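Local structure of 4-hydroxybutyrate coenzyme A transferase (Shewanella oneidensis, 2OAS) at residues A12-I16 against A37-H41; I48-H54 against L70-F76; I111-I116 against A139-G144; G130-A135 against F283-E287. The protein probably transfers coenzyme A between short-chain carboxylic acids such as 4-hydroxybutyrate and acetate, and binds coenzyme A in the crystal. All blocks are in the same frame, centred on the assembly; numbering follows the deposited sequence.

Contact 1. Residues A12-I16 against A37-H41; sequences AVSLI and ALAKH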
# COMPACT_ATOMS: atom_id res chain seq x y z
N ALA A 12 15.36 -36.31 -15.19
CA ALA A 12 14.18 -35.47 -15.07
C ALA A 12 14.47 -34.07 -15.57
O ALA A 12 13.69 -33.48 -16.32
CB ALA A 12 13.73 -35.42 -13.61
N VAL A 13 15.60 -33.52 -15.15
CA VAL A 13 15.96 -32.17 -15.54
C VAL A 13 16.26 -32.05 -17.03
O VAL A 13 16.14 -30.98 -17.61
CB VAL A 13 17.15 -31.70 -14.74
CG1 VAL A 13 17.56 -30.32 -15.18
CG2 VAL A 13 16.80 -31.67 -13.28
N SER A 14 16.65 -33.16 -17.65
CA SER A 14 16.99 -33.17 -19.07
C SER A 14 15.97 -32.54 -20.00
O SER A 14 16.34 -31.92 -20.99
CB SER A 14 17.27 -34.60 -19.52
OG SER A 14 18.52 -35.02 -19.03
N LEU A 15 14.69 -32.71 -19.69
CA LEU A 15 13.64 -32.14 -20.53
C LEU A 15 13.81 -30.63 -20.67
O LEU A 15 13.43 -30.06 -21.68
CB LEU A 15 12.26 -32.47 -19.95
CG LEU A 15 11.75 -33.91 -20.08
CD1 LEU A 15 12.72 -34.88 -19.42
CD2 LEU A 15 10.37 -34.03 -19.43
N ILE A 16 14.37 -29.99 -19.66
CA ILE A 16 14.57 -28.54 -19.73
C ILE A 16 15.46 -28.25 -20.92
O ILE A 16 16.51 -28.88 -21.09
CB ILE A 16 15.21 -27.98 -18.45
CG1 ILE A 16 14.29 -28.24 -17.25
CG2 ILE A 16 15.48 -26.48 -18.63
CD1 ILE A 16 14.78 -27.70 -15.93
N ALA A 37 20.72 -31.23 -9.87
CA ALA A 37 20.94 -31.88 -11.15
C ALA A 37 20.96 -30.83 -12.26
O ALA A 37 21.64 -30.99 -13.27
CB ALA A 37 19.85 -32.91 -11.41
N LEU A 38 20.22 -29.75 -12.06
CA LEU A 38 20.15 -28.67 -13.04
C LEU A 38 21.44 -27.87 -12.98
O LEU A 38 21.79 -27.17 -13.93
CB LEU A 38 18.95 -27.77 -12.73
CG LEU A 38 18.71 -26.55 -13.61
CD1 LEU A 38 18.46 -26.99 -15.04
CD2 LEU A 38 17.53 -25.76 -13.08
N ALA A 39 22.14 -27.97 -11.86
CA ALA A 39 23.40 -27.25 -11.67
C ALA A 39 24.40 -27.76 -12.70
O ALA A 39 25.36 -27.08 -13.04
CB ALA A 39 23.94 -27.48 -10.26
N LYS A 40 24.17 -28.98 -13.18
CA LYS A 40 25.05 -29.56 -14.18
C LYS A 40 24.45 -29.53 -15.57
O LYS A 40 25.08 -29.03 -16.50
CB LYS A 40 25.41 -31.00 -13.79
CG LYS A 40 26.59 -31.05 -12.82
CD LYS A 40 26.17 -31.44 -11.43
CE LYS A 40 25.83 -32.92 -11.39
NZ LYS A 40 25.63 -33.40 -9.99
N HIS A 41 23.23 -30.04 -15.71
CA HIS A 41 22.54 -30.06 -17.00
C HIS A 41 22.51 -28.68 -17.66
O HIS A 41 22.66 -28.56 -18.88
CB HIS A 41 21.10 -30.57 -16.82
CG HIS A 41 20.29 -30.55 -18.08
ND1 HIS A 41 20.58 -31.34 -19.17
CD2 HIS A 41 19.20 -29.83 -18.42
CE1 HIS A 41 19.70 -31.11 -20.13
NE2 HIS A 41 18.86 -30.20 -19.70
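Ile16 O takes a nearly straight 3.0 Å hydrogen bond from His41 NE2, with 172° at the hydrogen. The oxygen lies in the imidazole plane, at the ring edge, although the donor is tilted 20° from the carbonyl plane of Ile16. His41 holds CG anti to its backbone N (chi1 177°), which carries the ring from the last turn of helix 32-41 across to the beta turn Val13-Ile16. Over one ring face sits Ser14 CA in a CH-pi contact, 3.8 Å from the centroid, while Val13 O is 3.4 Å from His41 CD2. With an alanine in place of His41, Ile16 O would probably lose this donor and Ser14 CA the ring it packs on. Beside the ring the packing is aliphatic: Val13 splits its methyls, CG1 meeting Leu38 CD1 at 3.5 Å and CG2 meeting Ala37 CB at 3.8 Å. Leu38 CD1 also touches Ile16 CD1 at 3.9 Å, the side chains crossing at about a right angle. Ser14 OG hydrogen-bonds back to Leu10 O. The end of helix 9-13 and its following turn meet helix 32-41 beside the parallel sheet, Ile16 and Leu38 resting on Leu22 of strand 21-24, Ile16 also on Ile147 of strand 145-150.

Contact 2. Residues I48-H54 against L70-F76; sequences ITLLQLH and LRHRCFF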
# COMPACT_ATOMS: atom_id res chain seq x y z
N ILE A 48 18.90 -19.44 -19.78
CA ILE A 48 17.94 -20.00 -18.85
C ILE A 48 17.64 -19.01 -17.74
O ILE A 48 18.55 -18.58 -17.05
CB ILE A 48 18.47 -21.31 -18.21
CG1 ILE A 48 18.62 -22.40 -19.27
CG2 ILE A 48 17.51 -21.77 -17.11
CD1 ILE A 48 17.33 -22.80 -19.95
N THR A 49 16.37 -18.63 -17.60
CA THR A 49 15.95 -17.70 -16.55
C THR A 49 15.18 -18.50 -15.50
O THR A 49 14.31 -19.31 -15.84
CB THR A 49 15.01 -16.61 -17.07
OG1 THR A 49 15.67 -15.86 -18.10
CG2 THR A 49 14.65 -15.66 -15.94
N LEU A 50 15.50 -18.27 -14.24
CA LEU A 50 14.84 -18.98 -13.15
C LEU A 50 14.14 -18.02 -12.20
O LEU A 50 14.79 -17.33 -11.41
CB LEU A 50 15.87 -19.82 -12.40
CG LEU A 50 15.39 -20.76 -11.30
CD1 LEU A 50 16.47 -21.76 -11.02
CD2 LEU A 50 15.05 -20.00 -10.04
N LEU A 51 12.81 -18.00 -12.28
CA LEU A 51 11.96 -17.16 -11.43
C LEU A 51 11.86 -17.85 -10.08
O LEU A 51 11.80 -19.08 -10.01
CB LEU A 51 10.57 -16.99 -12.05
CG LEU A 51 10.42 -16.09 -13.29
CD1 LEU A 51 9.04 -16.25 -13.92
CD2 LEU A 51 10.64 -14.66 -12.86
N GLN A 52 11.81 -17.07 -9.01
CA GLN A 52 11.76 -17.66 -7.67
C GLN A 52 11.41 -16.67 -6.57
O GLN A 52 11.27 -15.47 -6.78
CB GLN A 52 13.12 -18.28 -7.34
CG GLN A 52 14.16 -17.24 -6.89
CD GLN A 52 15.61 -17.68 -7.06
OE1 GLN A 52 16.09 -17.84 -8.18
NE2 GLN A 52 16.31 -17.87 -5.95
N LEU A 53 11.29 -17.21 -5.37
CA LEU A 53 11.03 -16.43 -4.18
C LEU A 53 12.21 -16.81 -3.29
O LEU A 53 13.28 -17.14 -3.80
CB LEU A 53 9.70 -16.86 -3.54
CG LEU A 53 8.39 -16.14 -3.92
CD1 LEU A 53 8.35 -15.75 -5.38
CD2 LEU A 53 7.23 -17.05 -3.59
N HIS A 54 12.02 -16.77 -1.98
CA HIS A 54 13.09 -17.13 -1.07
C HIS A 54 13.36 -18.62 -1.27
O HIS A 54 12.44 -19.45 -1.23
CB HIS A 54 12.66 -16.83 0.38
CG HIS A 54 13.75 -17.00 1.39
ND1 HIS A 54 14.25 -18.24 1.73
CD2 HIS A 54 14.47 -16.10 2.09
CE1 HIS A 54 15.23 -18.09 2.60
NE2 HIS A 54 15.39 -16.80 2.83
N LEU A 70 22.63 -19.75 -16.90
CA LEU A 70 21.42 -19.50 -16.14
C LEU A 70 21.52 -18.19 -15.37
O LEU A 70 22.60 -17.80 -14.95
CB LEU A 70 21.20 -20.66 -15.17
CG LEU A 70 20.18 -20.50 -14.04
CD1 LEU A 70 18.90 -19.89 -14.56
CD2 LEU A 70 19.91 -21.85 -13.42
N ARG A 71 20.39 -17.51 -15.20
CA ARG A 71 20.36 -16.26 -14.46
C ARG A 71 19.15 -16.31 -13.54
O ARG A 71 18.10 -16.79 -13.94
CB ARG A 71 20.27 -15.07 -15.42
CG ARG A 71 19.96 -13.72 -14.75
CD ARG A 71 20.04 -12.52 -15.72
NE ARG A 71 21.36 -11.89 -15.70
CZ ARG A 71 21.66 -10.77 -15.05
NH1 ARG A 71 20.72 -10.12 -14.38
NH2 ARG A 71 22.90 -10.31 -15.06
N HIS A 72 19.31 -15.85 -12.30
CA HIS A 72 18.22 -15.83 -11.34
C HIS A 72 17.37 -14.57 -11.44
O HIS A 72 17.91 -13.47 -11.56
CB HIS A 72 18.78 -15.94 -9.91
CG HIS A 72 19.54 -17.21 -9.66
ND1 HIS A 72 20.89 -17.32 -9.89
CD2 HIS A 72 19.12 -18.44 -9.26
CE1 HIS A 72 21.27 -18.56 -9.64
NE2 HIS A 72 20.22 -19.26 -9.26
N ARG A 73 16.04 -14.73 -11.40
CA ARG A 73 15.09 -13.61 -11.45
C ARG A 73 14.30 -13.71 -10.15
O ARG A 73 13.38 -14.51 -10.03
CB ARG A 73 14.15 -13.73 -12.65
CG ARG A 73 13.36 -12.46 -12.97
CD ARG A 73 12.64 -12.59 -14.31
NE ARG A 73 11.79 -11.46 -14.65
CZ ARG A 73 12.22 -10.30 -15.13
NH1 ARG A 73 13.52 -10.09 -15.32
NH2 ARG A 73 11.35 -9.35 -15.44
N CYS A 74 14.68 -12.90 -9.17
CA CYS A 74 14.07 -12.95 -7.86
C CYS A 74 12.95 -12.00 -7.51
O CYS A 74 13.08 -10.78 -7.68
CB CYS A 74 15.15 -12.80 -6.80
SG CYS A 74 16.57 -13.84 -7.04
N PHE A 75 11.86 -12.56 -7.00
CA PHE A 75 10.73 -11.78 -6.55
C PHE A 75 11.01 -11.52 -5.07
O PHE A 75 10.37 -10.70 -4.43
CB PHE A 75 9.43 -12.58 -6.70
CG PHE A 75 9.01 -12.76 -8.12
CD1 PHE A 75 8.67 -14.01 -8.60
CD2 PHE A 75 8.95 -11.66 -8.98
CE1 PHE A 75 8.29 -14.18 -9.93
CE2 PHE A 75 8.57 -11.82 -10.30
CZ PHE A 75 8.23 -13.08 -10.78
N PHE A 76 12.00 -12.23 -4.55
CA PHE A 76 12.39 -12.11 -3.16
C PHE A 76 13.77 -12.70 -3.05
O PHE A 76 13.99 -13.85 -3.44
CB PHE A 76 11.45 -12.90 -2.27
CG PHE A 76 11.50 -12.52 -0.83
CD1 PHE A 76 10.53 -11.68 -0.29
CD2 PHE A 76 12.48 -13.05 0.01
CE1 PHE A 76 10.53 -11.37 1.05
CE2 PHE A 76 12.50 -12.74 1.36
CZ PHE A 76 11.52 -11.90 1.89
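Leu50 and Arg73 are joined through their backbones, Arg73 N giving a 2.9 Å hydrogen bond to Leu50 O in the parallel pairing of strands 48-52 and 70-74. Leu50 N bonds Arg71 O and Phe75 N bonds Gln52 O, both at 3.0 Å; the bond from Gln52 N to Arg73 O is weak. Apolar contacts follow on the face of Thr49 and Leu51, where Leu51 runs alongside Arg73, pointing the same way, and its CD2 lies at the guanidinium edge, near the plane. The same methyl reaches Phe75 CZ at 3.6 Å, and Leu53 CD1 comes to the edge of that ring, 3.6 Å from Phe75 CB. Polar and aromatic groups gather toward the C-terminal ends. Gln52 CG lies between the backbone N and the carbonyl carbon (chi1 79°), and the extended chain puts OE1 at the His72 ring edge, 3.3 Å from CD2, while Phe76 CE2 approaches the His54 ring edge. Arg73 NH2 forms a salt bridge with Glu399 of the second subunit. These are neighbouring strands of an eight-stranded parallel alpha/beta sheet, and their C-terminal ends lead to the coenzyme A pocket, where Phe76 touches the bound coenzyme.

Contact 3. Residues I111-I116 against A139-G144; sequences IDTAII and ACQVAG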
# COMPACT_ATOMS: atom_id res chain seq x y z
N ILE A 111 5.82 -19.06 -18.18
CA ILE A 111 6.61 -20.07 -17.48
C ILE A 111 6.64 -21.32 -18.34
O ILE A 111 5.61 -21.94 -18.58
CB ILE A 111 5.99 -20.41 -16.12
CG1 ILE A 111 6.00 -19.18 -15.22
CG2 ILE A 111 6.72 -21.59 -15.51
CD1 ILE A 111 5.43 -19.39 -13.85
N ASP A 112 7.83 -21.71 -18.80
CA ASP A 112 7.94 -22.90 -19.64
C ASP A 112 7.90 -24.18 -18.82
O ASP A 112 7.33 -25.17 -19.24
CB ASP A 112 9.21 -22.85 -20.49
CG ASP A 112 9.23 -21.68 -21.48
OD1 ASP A 112 8.22 -21.46 -22.18
OD2 ASP A 112 10.27 -20.96 -21.55
N THR A 113 8.51 -24.15 -17.65
CA THR A 113 8.50 -25.33 -16.80
C THR A 113 8.65 -24.99 -15.33
O THR A 113 9.41 -24.09 -14.96
CB THR A 113 9.60 -26.36 -17.22
OG1 THR A 113 10.48 -26.59 -16.13
CG2 THR A 113 10.39 -25.88 -18.41
N ALA A 114 7.93 -25.72 -14.49
CA ALA A 114 7.97 -25.51 -13.05
C ALA A 114 8.61 -26.70 -12.35
O ALA A 114 8.18 -27.84 -12.55
CB ALA A 114 6.57 -25.31 -12.51
N ILE A 115 9.63 -26.44 -11.55
CA ILE A 115 10.29 -27.50 -10.81
C ILE A 115 9.64 -27.53 -9.44
O ILE A 115 9.61 -26.53 -8.72
CB ILE A 115 11.79 -27.21 -10.59
CG1 ILE A 115 12.44 -26.70 -11.89
CG2 ILE A 115 12.47 -28.47 -10.09
CD1 ILE A 115 12.32 -27.64 -13.06
N ILE A 116 9.12 -28.69 -9.05
CA ILE A 116 8.46 -28.76 -7.76
C ILE A 116 8.76 -30.03 -6.98
O ILE A 116 9.25 -31.01 -7.53
CB ILE A 116 6.94 -28.63 -7.93
CG1 ILE A 116 6.39 -29.81 -8.73
CG2 ILE A 116 6.61 -27.37 -8.69
CD1 ILE A 116 4.89 -29.76 -8.92
N ALA A 139 1.84 -21.21 -10.63
CA ALA A 139 2.90 -21.47 -11.61
C ALA A 139 2.61 -22.80 -12.30
O ALA A 139 2.77 -22.94 -13.51
CB ALA A 139 4.25 -21.51 -10.92
N CYS A 140 2.18 -23.79 -11.53
CA CYS A 140 1.88 -25.10 -12.11
C CYS A 140 0.68 -25.02 -13.04
O CYS A 140 0.51 -25.87 -13.91
CB CYS A 140 1.58 -26.12 -11.01
SG CYS A 140 3.04 -26.61 -10.10
N GLN A 141 -0.14 -23.99 -12.86
CA GLN A 141 -1.33 -23.82 -13.69
C GLN A 141 -0.96 -23.36 -15.10
O GLN A 141 -1.46 -23.88 -16.09
CB GLN A 141 -2.28 -22.79 -13.05
CG GLN A 141 -3.68 -23.32 -12.68
CD GLN A 141 -3.75 -23.91 -11.25
OE1 GLN A 141 -4.34 -23.30 -10.33
NE2 GLN A 141 -3.14 -25.09 -11.06
N VAL A 142 -0.06 -22.39 -15.18
CA VAL A 142 0.32 -21.85 -16.47
C VAL A 142 1.60 -22.46 -17.05
O VAL A 142 1.92 -22.25 -18.22
CB VAL A 142 0.47 -20.33 -16.38
CG1 VAL A 142 -0.82 -19.72 -15.88
CG2 VAL A 142 1.61 -19.96 -15.44
N ALA A 143 2.33 -23.22 -16.25
CA ALA A 143 3.56 -23.80 -16.74
C ALA A 143 3.37 -24.68 -17.98
O ALA A 143 2.45 -25.48 -18.05
CB ALA A 143 4.21 -24.60 -15.64
N GLY A 144 4.27 -24.53 -18.95
CA GLY A 144 4.21 -25.34 -20.15
C GLY A 144 4.31 -26.82 -19.81
O GLY A 144 3.57 -27.65 -20.34
O HOH W 1 3.37 -19.46 -18.99
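Gly144 N gives a 2.9 Å hydrogen bond to Ile111 O, the donor tilted 19° from the carbonyl plane. The same oxygen also receives a CA-H...O contact from Ala143 CA at 3.3 Å. A water extends this polar seam: it accepts from Ile111 N at 2.6 Å and lies within hydrogen-bonding distance of Val142 O, between Ile111 N and the helix end. Asp112 turns away, its OD2 taking a hydrogen bond from Thr21 N. The segments belong to a beta-alpha-beta arrangement: strand 113-118 leads, by way of strand 126-128, to helix 136-142, which packs on the sheet and passes through Ala143 and Gly144 into strand 145-150, the parallel neighbour of strand 113-118. The apolar layer between strand and helix rests largely on Ile111. With CG1 anti to its carbonyl carbon (chi1 -64°) and the chain extended beyond, CD1 reaches Ala139 CB at 3.8 Å and also approaches Val142 CG2, while CG2 meets Ala143 CB at 3.9 Å. Replacing Ile111 with an alanine would probably open a gap beside Ala139 and Val142, where Phe104 of helix 100-105 also packs. Farther along, Ala114 CB touches Ala143 CB at 4.0 Å, and two branches of Ile116 hold Cys140 SG, CD1 at 3.8 Å and CG2 at 3.9 Å.

Contact 4. Residues G130-A135 against F283-E287; sequences GISVEA and FMDIE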
# COMPACT_ATOMS: atom_id res chain seq x y z
N GLY A 130 2.91 -29.79 -0.47
CA GLY A 130 3.44 -29.79 0.89
C GLY A 130 3.55 -28.49 1.67
O GLY A 130 2.60 -27.70 1.74
N ILE A 131 4.73 -28.27 2.26
CA ILE A 131 4.94 -27.09 3.09
C ILE A 131 5.00 -25.75 2.37
O ILE A 131 5.11 -24.69 3.01
CB ILE A 131 6.19 -27.23 3.97
CG1 ILE A 131 7.44 -27.36 3.09
CG2 ILE A 131 6.02 -28.41 4.88
CD1 ILE A 131 8.72 -27.44 3.88
N SER A 132 4.92 -25.77 1.04
CA SER A 132 4.94 -24.53 0.29
C SER A 132 3.93 -24.48 -0.84
O SER A 132 4.13 -25.10 -1.88
CB SER A 132 6.31 -24.25 -0.31
OG SER A 132 7.20 -23.78 0.67
N VAL A 133 2.84 -23.76 -0.62
CA VAL A 133 1.84 -23.61 -1.65
C VAL A 133 2.16 -22.30 -2.35
O VAL A 133 2.31 -22.25 -3.57
CB VAL A 133 0.42 -23.56 -1.08
CG1 VAL A 133 -0.57 -23.30 -2.20
CG2 VAL A 133 0.10 -24.87 -0.39
N GLU A 134 2.28 -21.24 -1.56
CA GLU A 134 2.61 -19.92 -2.10
C GLU A 134 2.08 -19.66 -3.52
O GLU A 134 0.87 -19.73 -3.76
CB GLU A 134 4.14 -19.68 -2.06
CG GLU A 134 5.04 -20.94 -2.01
CD GLU A 134 5.91 -21.08 -3.25
OE1 GLU A 134 6.85 -21.92 -3.26
OE2 GLU A 134 5.66 -20.37 -4.23
N ALA A 135 2.97 -19.37 -4.45
CA ALA A 135 2.58 -19.09 -5.82
C ALA A 135 2.92 -20.20 -6.79
O ALA A 135 2.71 -20.06 -8.00
CB ALA A 135 3.24 -17.81 -6.28
N PHE A 283 -3.03 -24.91 4.23
CA PHE A 283 -2.05 -24.20 3.45
C PHE A 283 -2.83 -23.68 2.26
O PHE A 283 -3.24 -24.43 1.39
CB PHE A 283 -0.93 -25.13 2.97
CG PHE A 283 0.05 -25.50 4.04
CD1 PHE A 283 -0.31 -26.36 5.07
CD2 PHE A 283 1.33 -24.94 4.04
CE1 PHE A 283 0.58 -26.65 6.09
CE2 PHE A 283 2.23 -25.23 5.06
CZ PHE A 283 1.85 -26.09 6.09
N MSE A 284 -3.00 -22.37 2.24
CA MSE A 284 -3.77 -21.71 1.21
C MSE A 284 -2.87 -20.92 0.27
O MSE A 284 -1.75 -20.55 0.64
CB MSE A 284 -4.74 -20.77 1.89
CG MSE A 284 -5.83 -20.20 1.04
SE MSE A 284 -6.93 -19.18 2.25
CE MSE A 284 -8.00 -20.66 2.90
N ASP A 285 -3.38 -20.66 -0.93
CA ASP A 285 -2.69 -19.91 -1.97
C ASP A 285 -2.47 -18.46 -1.54
O ASP A 285 -3.41 -17.79 -1.14
CB ASP A 285 -3.52 -19.96 -3.26
CG ASP A 285 -3.03 -18.99 -4.33
OD1 ASP A 285 -1.88 -18.51 -4.25
OD2 ASP A 285 -3.81 -18.73 -5.27
N ILE A 286 -1.23 -17.98 -1.63
CA ILE A 286 -0.91 -16.61 -1.23
C ILE A 286 -1.82 -15.56 -1.84
O ILE A 286 -2.00 -14.48 -1.28
CB ILE A 286 0.52 -16.23 -1.60
CG1 ILE A 286 0.77 -16.60 -3.05
CG2 ILE A 286 1.51 -16.91 -0.67
CD1 ILE A 286 2.06 -16.08 -3.57
N GLU A 287 -2.39 -15.84 -3.01
CA GLU A 287 -3.27 -14.87 -3.64
C GLU A 287 -4.48 -14.60 -2.74
O GLU A 287 -5.12 -13.56 -2.86
CB GLU A 287 -3.74 -15.36 -5.00
CG GLU A 287 -4.62 -14.36 -5.73
CD GLU A 287 -4.88 -14.74 -7.17
OE1 GLU A 287 -5.73 -14.10 -7.81
OE2 GLU A 287 -4.23 -15.69 -7.66
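Phe283 turns one ring face to Gly130 O, which stands 3.8 Å above the plane and is displaced toward the rim. Ile131 O comes in obliquely, 3.6 Å from Phe283 CE2. With CG anti to the carbonyl carbon (chi1 -76°), the ring reaches over the Gly130-Ile131 backbone. The contact joins the two halves of the transferase fold: the loop 130-135, between strand 126-128 and helix 136-142 of the N-terminal family domain, and the junction of strand 281-283 with helix 286-289, in the range of the C-terminal family domain. Val133 wedges between them, its CG2 3.5 Å from Phe283 CB, while CG1 lies over the Asp285 backbone. Ile286 carries the packing on, CD1 meeting Ala135 CB at 3.4 Å and CG2 approaching Glu134 CA. Its side chain lies about 6 Å from that of Glu233, the residue seen covalently linked to coenzyme A, so this interface borders the active site without touching the ligand. Across the contact the backbone bond from Ile286 N to Glu134 O is long and weak, at 3.5 Å. Glu134 bends back on its own segment, OE2 accepting from Ala135 N, while OE1 takes a hydrogen bond from Ser26 N. Asp285 is the N-cap of helix 286-289, and its OD2 is paired with Arg105, which also bridges Glu287. In the cap itself Glu287 N gives a 3.0 Å, almost linear bond (177°) to Asp285 OD1, met from well above the carboxylate plane.

In the fold
All four contacts are largely buried, but they differ in place: contact 4 is centred about 11 Å from the centre of the chain and contact 1 about 27 Å, toward the periphery. Contacts 2 and 3 share one parallel sheet, the former pairing strands by backbone bonds and the latter packing a helix against a strand. Contact 1 is helix against helix-and-turn, touching contact 3 where Ile16 CD1 meets Ile115 CD1. Contact 4 joins segments in different family domains, packing mostly on carbonyls and branched side chains, and meets contact 2 where Leu53 packs on Glu134. Contact 2 touches the coenzyme and also reaches the second subunit.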